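Local atomic coordinates of ribosome-inactivating protein (Lychnis chalcedonica, PDB entry 2G5X), a protein that belongs to the plant ribosome-inactivating proteins, a family named for its effect on ribosomes. Residues 72-76 / 147-152. Residues are numbered along the deposited sequence; the frame is centred on the assembly and turned at random.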
ATOM      1  N   GLY A  72       1.479   7.199  -5.963  1.00  6.11           N
ATOM      2  CA  GLY A  72       2.350   8.277  -5.521  1.00  7.56           C
ATOM      3  C   GLY A  72       2.136   8.642  -4.063  1.00  5.94           C
ATOM      4  O   GLY A  72       1.419   7.940  -3.347  1.00  6.66           O
ATOM      5  N   PHE A  73       2.748   9.738  -3.620  1.00  6.14           N
ATOM      6  CA  PHE A  73       2.611  10.184  -2.235  1.00  5.84           C
ATOM      7  C   PHE A  73       2.831  11.690  -2.071  1.00  5.82           C
ATOM      8  O   PHE A  73       3.377  12.354  -2.954  1.00  6.95           O
ATOM      9  CB  PHE A  73       3.594   9.433  -1.328  1.00  5.73           C
ATOM     10  CG  PHE A  73       5.042   9.750  -1.599  1.00  6.28           C
ATOM     11  CD1 PHE A  73       5.765   9.026  -2.541  1.00  7.80           C
ATOM     12  CD2 PHE A  73       5.676  10.793  -0.925  1.00  6.16           C
ATOM     13  CE1 PHE A  73       7.098   9.333  -2.810  1.00  8.43           C
ATOM     14  CE2 PHE A  73       7.009  11.111  -1.185  1.00  7.92           C
ATOM     15  CZ  PHE A  73       7.722  10.380  -2.131  1.00  7.66           C
ATOM     16  N   GLN A  74       2.407  12.213  -0.925  1.00  5.99           N
ATOM     17  CA  GLN A  74       2.537  13.634  -0.609  1.00  5.96           C
ATOM     18  C   GLN A  74       3.355  13.861   0.666  1.00  6.29           C
ATOM     19  O   GLN A  74       3.120  13.206   1.679  1.00  7.53           O
ATOM     20  CB  GLN A  74       1.137  14.243  -0.435  1.00  6.46           C
ATOM     21  CG  GLN A  74       1.093  15.588   0.278  1.00  7.90           C
ATOM     22  CD  GLN A  74      -0.327  15.982   0.654  1.00  8.54           C
ATOM     23  OE1 GLN A  74      -1.082  16.497  -0.171  1.00  9.73           O
ATOM     24  NE2 GLN A  74      -0.700  15.717   1.900  1.00  8.96           N
ATOM     25  N   ASP A  75       4.326  14.772   0.604  1.00  7.37           N
ATOM     26  CA  ASP A  75       5.137  15.116   1.775  1.00  7.30           C
ATOM     27  C   ASP A  75       5.301  16.640   1.794  1.00  8.15           C
ATOM     28  O   ASP A  75       4.472  17.343   1.214  1.00  7.72           O
ATOM     29  CB  ASP A  75       6.494  14.378   1.753  1.00  6.26           C
ATOM     30  CG  ASP A  75       7.437  14.875   0.674  1.00  8.03           C
ATOM     31  OD1 ASP A  75       6.967  15.291  -0.400  1.00  6.86           O
ATOM     32  OD2 ASP A  75       8.666  14.819   0.899  1.00  9.03           O
ATOM     33  N   ARG A  76       6.330  17.165   2.461  1.00  8.67           N
ATOM     34  CA  ARG A  76       6.518  18.621   2.505  1.00 10.12           C
ATOM     35  C   ARG A  76       7.833  19.097   1.898  1.00 11.19           C
ATOM     36  O   ARG A  76       8.883  18.510   2.139  1.00 10.63           O
ATOM     37  CB  ARG A  76       6.414  19.138   3.944  1.00 13.32           C
ATOM     38  CG  ARG A  76       4.988  19.224   4.467  1.00 15.86           C
ATOM     39  CD  ARG A  76       4.916  19.867   5.847  1.00 19.26           C
ATOM     40  NE  ARG A  76       3.541  19.907   6.345  1.00 19.24           N
ATOM     41  CZ  ARG A  76       2.652  20.849   6.044  1.00 15.46           C
ATOM     42  NH1 ARG A  76       2.979  21.858   5.247  1.00 18.26           N
ATOM     43  NH2 ARG A  76       1.420  20.768   6.528  1.00 17.86           N
ATOM     44  N   VAL A 147      13.185   9.630   2.902  1.00  7.28           N
ATOM     45  CA  VAL A 147      12.358  10.264   1.882  1.00  8.45           C
ATOM     46  C   VAL A 147      11.730  11.602   2.271  1.00  7.02           C
ATOM     47  O   VAL A 147      11.895  12.601   1.568  1.00  8.50           O
ATOM     48  CB  VAL A 147      11.227   9.304   1.435  1.00  8.47           C
ATOM     49  CG1 VAL A 147      10.234  10.031   0.535  1.00 12.20           C
ATOM     50  CG2 VAL A 147      11.829   8.115   0.704  1.00  9.19           C
ATOM     51  N   TYR A 148      11.010  11.627   3.386  1.00  7.71           N
ATOM     52  CA  TYR A 148      10.329  12.843   3.816  1.00  7.39           C
ATOM     53  C   TYR A 148      11.143  14.142   3.802  1.00  7.55           C
ATOM     54  O   TYR A 148      12.174  14.265   4.467  1.00  9.43           O
ATOM     55  CB  TYR A 148       9.713  12.634   5.205  1.00  8.05           C
ATOM     56  CG  TYR A 148       8.986  13.853   5.731  1.00  9.34           C
ATOM     57  CD1 TYR A 148       9.669  14.846   6.433  1.00  9.70           C
ATOM     58  CD2 TYR A 148       7.620  14.027   5.502  1.00  8.94           C
ATOM     59  CE1 TYR A 148       9.013  15.985   6.892  1.00 10.34           C
ATOM     60  CE2 TYR A 148       6.952  15.165   5.955  1.00 10.38           C
ATOM     61  CZ  TYR A 148       7.656  16.138   6.647  1.00  9.77           C
ATOM     62  OH  TYR A 148       7.012  17.270   7.088  1.00 11.20           O
ATOM     63  N   GLY A 149      10.657  15.109   3.025  1.00  8.25           N
ATOM     64  CA  GLY A 149      11.288  16.416   2.930  1.00  9.00           C
ATOM     65  C   GLY A 149      12.692  16.509   2.364  1.00 10.80           C
ATOM     66  O   GLY A 149      13.355  17.537   2.527  1.00 12.21           O
ATOM     67  N   LYS A 150      13.154  15.468   1.684  1.00  9.88           N
ATOM     68  CA  LYS A 150      14.506  15.501   1.135  1.00 11.79           C
ATOM     69  C   LYS A 150      14.553  15.420  -0.385  1.00 11.50           C
ATOM     70  O   LYS A 150      13.520  15.420  -1.058  1.00 11.48           O
ATOM     71  CB  LYS A 150      15.326  14.353   1.723  1.00 14.41           C
ATOM     72  CG  LYS A 150      15.436  14.393   3.239  1.00 16.10           C
ATOM     73  CD  LYS A 150      16.206  13.200   3.768  1.00 18.60           C
ATOM     74  CE  LYS A 150      16.360  13.286   5.277  1.00 16.11           C
ATOM     75  NZ  LYS A 150      17.134  12.138   5.817  1.00 19.11           N
ATOM     76  N   VAL A 151      15.771  15.378  -0.918  1.00 10.95           N
ATOM     77  CA  VAL A 151      15.974  15.241  -2.351  1.00 11.76           C
ATOM     78  C   VAL A 151      15.698  13.766  -2.625  1.00 11.47           C
ATOM     79  O   VAL A 151      16.235  12.894  -1.938  1.00 12.11           O
ATOM     80  CB  VAL A 151      17.428  15.571  -2.750  1.00 13.10           C
ATOM     81  CG1 VAL A 151      17.673  15.178  -4.196  1.00 14.66           C
ATOM     82  CG2 VAL A 151      17.695  17.055  -2.553  1.00 15.13           C
ATOM     83  N   PHE A 152      14.858  13.493  -3.616  1.00 11.34           N
ATOM     84  CA  PHE A 152      14.483  12.123  -3.959  1.00 11.67           C
ATOM     85  C   PHE A 152      15.469  11.408  -4.880  1.00 12.68           C
ATOM     86  O   PHE A 152      15.914  11.966  -5.881  1.00 14.54           O
ATOM     87  CB  PHE A 152      13.113  12.112  -4.645  1.00 12.58           C
ATOM     88  CG  PHE A 152      11.993  12.644  -3.797  1.00  9.29           C
ATOM     89  CD1 PHE A 152      10.917  13.303  -4.388  1.00 10.73           C
ATOM     90  CD2 PHE A 152      11.993  12.469  -2.416  1.00 10.01           C
ATOM     91  CE1 PHE A 152       9.862  13.780  -3.619  1.00 11.16           C
ATOM     92  CE2 PHE A 152      10.941  12.942  -1.638  1.00 11.22           C
ATOM     93  CZ  PHE A 152       9.871  13.599  -2.239  1.00 10.45           C
TER
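Asp75 reaches from strand 69-76 into the turn formed by Val147 to Lys150 and accepts a hydrogen bond there: Gly149 N lies 2.9 Å from Asp75 OD2, with an N-H...O angle of 158°. With CG between the backbone N and the carbonyl carbon (chi1 70°), the carboxylate is swung toward Gly149, whose N-H meets its anti side, tilted somewhat out of the plane. Asp75 OD2 also sits 3.6 Å from Phe152 CZ, at the edge of that ring and near its plane. Beside this polar link, Arg76 O receives a CA-H...O contact from Gly149 CA at 3.3 Å. Phe73 turns its ring edge toward the face of Phe152 in an offset edge-to-face pair, the centroids 5.6 Å apart and the planes at 70°, while Phe73 CZ rests 3.7 Å from Val147 CG1. The turn is type II, closed by Lys150 N to Val147 O, and Gly149 occupies its third position with a positive phi. It belongs to the loop joining helix 137-145 to helix 154-173, and so ties the helical part of the ribosome-inactivating protein fold to the end of strand 69-76 in the mixed sheet. At the outer margin the extended Arg76 chain runs alongside Tyr148; Arg76 CD lies 3.6 Å from Tyr148 OH, and Arg76 NH1 donates a hydrogen bond to Asn81 O. Arg84 NE, on the neighbouring strand 83-87, forms a salt bridge with Asp75 OD1, which Asn86 ND2 also contacts by a hydrogen bond, and Arg84 NH2 reaches Lys150 O.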